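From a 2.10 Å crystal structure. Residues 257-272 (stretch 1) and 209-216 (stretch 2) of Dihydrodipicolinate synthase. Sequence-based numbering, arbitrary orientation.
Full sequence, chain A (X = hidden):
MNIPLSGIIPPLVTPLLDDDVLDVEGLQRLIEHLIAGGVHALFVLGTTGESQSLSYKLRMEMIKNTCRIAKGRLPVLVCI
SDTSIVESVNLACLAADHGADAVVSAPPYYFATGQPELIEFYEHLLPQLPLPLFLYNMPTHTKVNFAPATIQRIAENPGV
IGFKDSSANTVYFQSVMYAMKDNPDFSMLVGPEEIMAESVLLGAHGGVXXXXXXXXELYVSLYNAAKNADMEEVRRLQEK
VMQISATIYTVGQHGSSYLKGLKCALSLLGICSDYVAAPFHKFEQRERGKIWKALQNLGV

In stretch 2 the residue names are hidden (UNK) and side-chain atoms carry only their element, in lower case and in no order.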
# COMPACT_ATOMS: atom_id res chain seq x y z
N SER A 257 -0.95 -10.81 -17.89
CA SER A 257 -0.43 -12.00 -18.54
C SER A 257 -1.24 -13.28 -18.28
O SER A 257 -1.29 -14.17 -19.14
CB SER A 257 1.04 -12.24 -18.17
OG SER A 257 1.20 -12.16 -16.78
N TYR A 258 -1.85 -13.38 -17.11
CA TYR A 258 -2.69 -14.54 -16.81
C TYR A 258 -3.85 -14.63 -17.81
O TYR A 258 -4.02 -15.62 -18.46
CB TYR A 258 -3.20 -14.50 -15.37
CG TYR A 258 -4.43 -15.31 -15.09
CD1 TYR A 258 -4.41 -16.70 -15.07
CD2 TYR A 258 -5.63 -14.68 -14.80
CE1 TYR A 258 -5.55 -17.43 -14.78
CE2 TYR A 258 -6.78 -15.40 -14.50
CZ TYR A 258 -6.74 -16.78 -14.51
OH TYR A 258 -7.90 -17.47 -14.22
N LEU A 259 -4.59 -13.56 -17.94
CA LEU A 259 -5.77 -13.52 -18.79
C LEU A 259 -5.42 -13.70 -20.28
O LEU A 259 -6.04 -14.47 -20.99
CB LEU A 259 -6.48 -12.20 -18.57
CG LEU A 259 -7.61 -11.92 -19.55
CD1 LEU A 259 -8.76 -12.88 -19.30
CD2 LEU A 259 -8.04 -10.48 -19.46
N LYS A 260 -4.41 -12.96 -20.73
CA LYS A 260 -3.97 -13.05 -22.10
C LYS A 260 -3.50 -14.45 -22.47
O LYS A 260 -3.75 -14.92 -23.55
CB LYS A 260 -2.88 -12.02 -22.37
CG LYS A 260 -3.44 -10.63 -22.43
CD LYS A 260 -2.46 -9.55 -22.00
CE LYS A 260 -1.76 -8.88 -23.13
NZ LYS A 260 -1.62 -7.44 -22.75
N GLY A 261 -2.76 -15.07 -21.56
CA GLY A 261 -2.25 -16.40 -21.77
C GLY A 261 -3.35 -17.44 -21.81
O GLY A 261 -3.39 -18.27 -22.72
N LEU A 262 -4.22 -17.40 -20.81
CA LEU A 262 -5.38 -18.28 -20.78
C LEU A 262 -6.20 -18.19 -22.06
O LEU A 262 -6.48 -19.17 -22.70
CB LEU A 262 -6.29 -17.90 -19.62
CG LEU A 262 -7.42 -18.85 -19.27
CD1 LEU A 262 -6.84 -20.19 -18.88
CD2 LEU A 262 -8.22 -18.27 -18.11
N LYS A 263 -6.55 -16.97 -22.45
CA LYS A 263 -7.35 -16.80 -23.65
C LYS A 263 -6.59 -17.21 -24.94
O LYS A 263 -7.16 -17.82 -25.84
CB LYS A 263 -7.90 -15.37 -23.74
CG LYS A 263 -9.16 -15.14 -22.91
CD LYS A 263 -9.87 -13.89 -23.41
CE LYS A 263 -11.30 -13.82 -22.90
NZ LYS A 263 -12.04 -12.62 -23.41
N CYS A 264 -5.30 -16.89 -25.01
CA CYS A 264 -4.48 -17.34 -26.13
C CYS A 264 -4.51 -18.89 -26.22
O CYS A 264 -4.79 -19.48 -27.28
CB CYS A 264 -3.06 -16.83 -25.95
SG CYS A 264 -2.02 -17.19 -27.36
N ALA A 265 -4.28 -19.53 -25.07
CA ALA A 265 -4.28 -20.99 -25.02
C ALA A 265 -5.63 -21.56 -25.45
O ALA A 265 -5.63 -22.53 -26.20
CB ALA A 265 -3.93 -21.50 -23.64
N LEU A 266 -6.73 -20.97 -24.96
CA LEU A 266 -8.08 -21.40 -25.34
C LEU A 266 -8.30 -21.37 -26.86
O LEU A 266 -8.92 -22.28 -27.42
CB LEU A 266 -9.18 -20.60 -24.60
CG LEU A 266 -9.28 -20.87 -23.09
CD1 LEU A 266 -10.25 -19.91 -22.42
CD2 LEU A 266 -9.68 -22.29 -22.72
N SER A 267 -7.76 -20.34 -27.50
CA SER A 267 -7.84 -20.20 -28.95
C SER A 267 -7.00 -21.26 -29.68
O SER A 267 -7.48 -21.88 -30.63
CB SER A 267 -7.41 -18.79 -29.37
OG SER A 267 -7.12 -18.79 -30.74
N LEU A 268 -5.78 -21.46 -29.21
CA LEU A 268 -4.88 -22.46 -29.78
C LEU A 268 -5.45 -23.85 -29.60
O LEU A 268 -5.29 -24.71 -30.45
CB LEU A 268 -3.50 -22.36 -29.14
CG LEU A 268 -2.66 -21.19 -29.64
CD1 LEU A 268 -1.52 -20.96 -28.67
CD2 LEU A 268 -2.14 -21.46 -31.05
N LEU A 269 -6.16 -24.06 -28.51
CA LEU A 269 -6.87 -25.32 -28.29
C LEU A 269 -8.16 -25.51 -29.10
O LEU A 269 -8.77 -26.56 -28.99
CB LEU A 269 -7.14 -25.48 -26.80
CG LEU A 269 -5.90 -25.68 -25.94
CD1 LEU A 269 -6.27 -25.44 -24.49
CD2 LEU A 269 -5.32 -27.07 -26.08
N GLY A 270 -8.58 -24.56 -29.94
CA GLY A 270 -9.82 -24.69 -30.72
C GLY A 270 -11.11 -24.44 -29.95
O GLY A 270 -12.19 -24.70 -30.44
N ILE A 271 -11.03 -23.91 -28.73
CA ILE A 271 -12.23 -23.77 -27.88
C ILE A 271 -12.97 -22.45 -28.12
O ILE A 271 -14.15 -22.46 -28.46
CB ILE A 271 -11.88 -23.95 -26.40
CG1 ILE A 271 -11.42 -25.39 -26.16
CG2 ILE A 271 -13.09 -23.63 -25.50
CD1 ILE A 271 -10.37 -25.54 -25.07
N CYS A 272 -12.29 -21.32 -27.98
CA CYS A 272 -12.94 -20.04 -28.21
C CYS A 272 -11.97 -18.95 -28.65
O CYS A 272 -10.77 -19.15 -28.72
CB CYS A 272 -13.73 -19.60 -26.96
SG CYS A 272 -12.70 -19.20 -25.53
N UNK A 209 -11.08 -22.39 -10.20
CA UNK A 209 -9.79 -22.36 -10.87
C UNK A 209 -9.84 -22.07 -12.38
O UNK A 209 -10.37 -22.87 -13.16
c UNK A 209 -9.06 -23.67 -10.68
c UNK A 209 -8.97 -24.12 -9.23
n UNK A 209 -8.80 -23.21 -8.30
o UNK A 209 -9.00 -25.33 -8.98
N UNK A 210 -9.24 -20.96 -12.77
CA UNK A 210 -9.26 -20.51 -14.15
C UNK A 210 -8.65 -21.45 -15.16
O UNK A 210 -9.09 -21.49 -16.32
N UNK A 211 -7.62 -22.18 -14.75
CA UNK A 211 -6.96 -23.15 -15.61
C UNK A 211 -7.92 -24.25 -16.04
O UNK A 211 -7.67 -24.95 -17.03
N UNK A 212 -9.02 -24.41 -15.30
CA UNK A 212 -9.99 -25.45 -15.66
C UNK A 212 -10.73 -25.09 -16.95
O UNK A 212 -11.33 -25.96 -17.58
c UNK A 212 -10.96 -25.72 -14.52
N UNK A 213 -10.70 -23.82 -17.36
CA UNK A 213 -11.18 -23.46 -18.70
C UNK A 213 -10.46 -24.32 -19.78
O UNK A 213 -11.07 -24.74 -20.74
c UNK A 213 -12.02 -21.05 -18.33
n UNK A 213 -11.66 -20.48 -17.19
c UNK A 213 -10.98 -21.97 -19.01
o UNK A 213 -13.08 -20.80 -18.86
N UNK A 214 -9.16 -24.56 -19.61
CA UNK A 214 -8.35 -25.24 -20.63
C UNK A 214 -8.40 -26.76 -20.43
O UNK A 214 -8.61 -27.49 -21.39
c UNK A 214 -6.87 -24.83 -20.57
c UNK A 214 -6.54 -23.36 -20.80
c UNK A 214 -4.51 -23.08 -18.86
s UNK A 214 -4.76 -23.03 -20.63
N UNK A 215 -8.21 -27.20 -19.18
CA UNK A 215 -7.99 -28.62 -18.84
C UNK A 215 -8.84 -29.01 -17.65
O UNK A 215 -8.33 -29.22 -16.56
c UNK A 215 -6.50 -28.88 -18.49
c UNK A 215 -4.61 -27.41 -19.26
c UNK A 215 -5.54 -28.39 -19.55
c UNK A 215 -5.59 -28.92 -20.83
c UNK A 215 -4.73 -28.46 -21.81
c UNK A 215 -3.81 -27.47 -21.50
c UNK A 215 -3.76 -26.94 -20.22
N UNK A 216 -10.17 -29.09 -17.84
CA UNK A 216 -11.05 -29.37 -16.69
C UNK A 216 -10.71 -30.70 -16.02
O UNK A 216 -10.74 -30.80 -14.79
c UNK A 216 -12.23 -29.45 -18.80
c UNK A 216 -10.93 -28.78 -19.05
c UNK A 216 -12.45 -29.43 -17.32

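Position 209 carries four side-chain atoms: two carbons, the second bonded to one oxygen and one nitrogen. This is a short amide. Its CA-to-CB bond points away from stretch 1, and it makes no contact there. The residue is Asn209.

Position 210 has no side-chain atoms. Its CA lies 3.3 Å from OH of Tyr258, and its backbone O lies 3.6 Å from CD1 of Leu262. A CB built here would sit 1.8 Å from Tyr258 OH, a clash. The residue is Gly210.

Position 211 also lacks side-chain atoms. Its CA is 4.4 Å from CD1 of Leu262. A CB would point away from the helix, so this contact does not exclude one. With no side-chain atom, the residue is Gly211.

Position 212 has a single side-chain carbon. It points away and stays clear of stretch 1. The residue is Ala212.

Position 213 has two carbons, with one oxygen and one nitrogen on the second. Its CB points toward the helix and lies 3.9 Å from CD2 of Leu266. The backbone O is closer to the same Leu266 CD2, at 3.4 Å. The oxygen and nitrogen on the second carbon make a short amide, so this is Asn213. Its ND2 donates a hydrogen bond of 2.9 Å to O of Gly210, tying the turn together. ND2 also lies 4.2 Å from CD2 of Leu262.

Position 214 shows an unbranched chain: two carbons, a sulfur and a last carbon. Only methionine has this pattern, so this is Met214. It runs along the helix. Its CB is 4.0 Å from CD1 of Leu269, its CG 3.8 Å from CD2 of Leu266, its SD 3.5 Å from CB of Ala265, and its CE 3.7 Å from CD1 of Leu262.

Position 215 has one carbon followed by a six-carbon ring with no further atom. This is Phe215. Its CE1 lies 4.3 Å from CD1 of Leu269, which meets the ring obliquely. The residue is the N-cap of the following helix.

Position 216 has three carbons closing a ring onto the backbone N. This is Pro216, which makes no contact with stretch 1.

The contact buries 390 Å², both sides summed, and contains no hydrogen bond between the stretches. It is mainly apolar packing. Met214 has the largest covered area and touches three helix residues, Leu262, Ala265 and Leu266, and also Leu269 just beyond the helix. At one end, Gly210 leaves room for the Tyr258 hydroxyl; at the other, Leu269 meets Phe215.

Stretch 2, residues 209-216: NGGANMFP
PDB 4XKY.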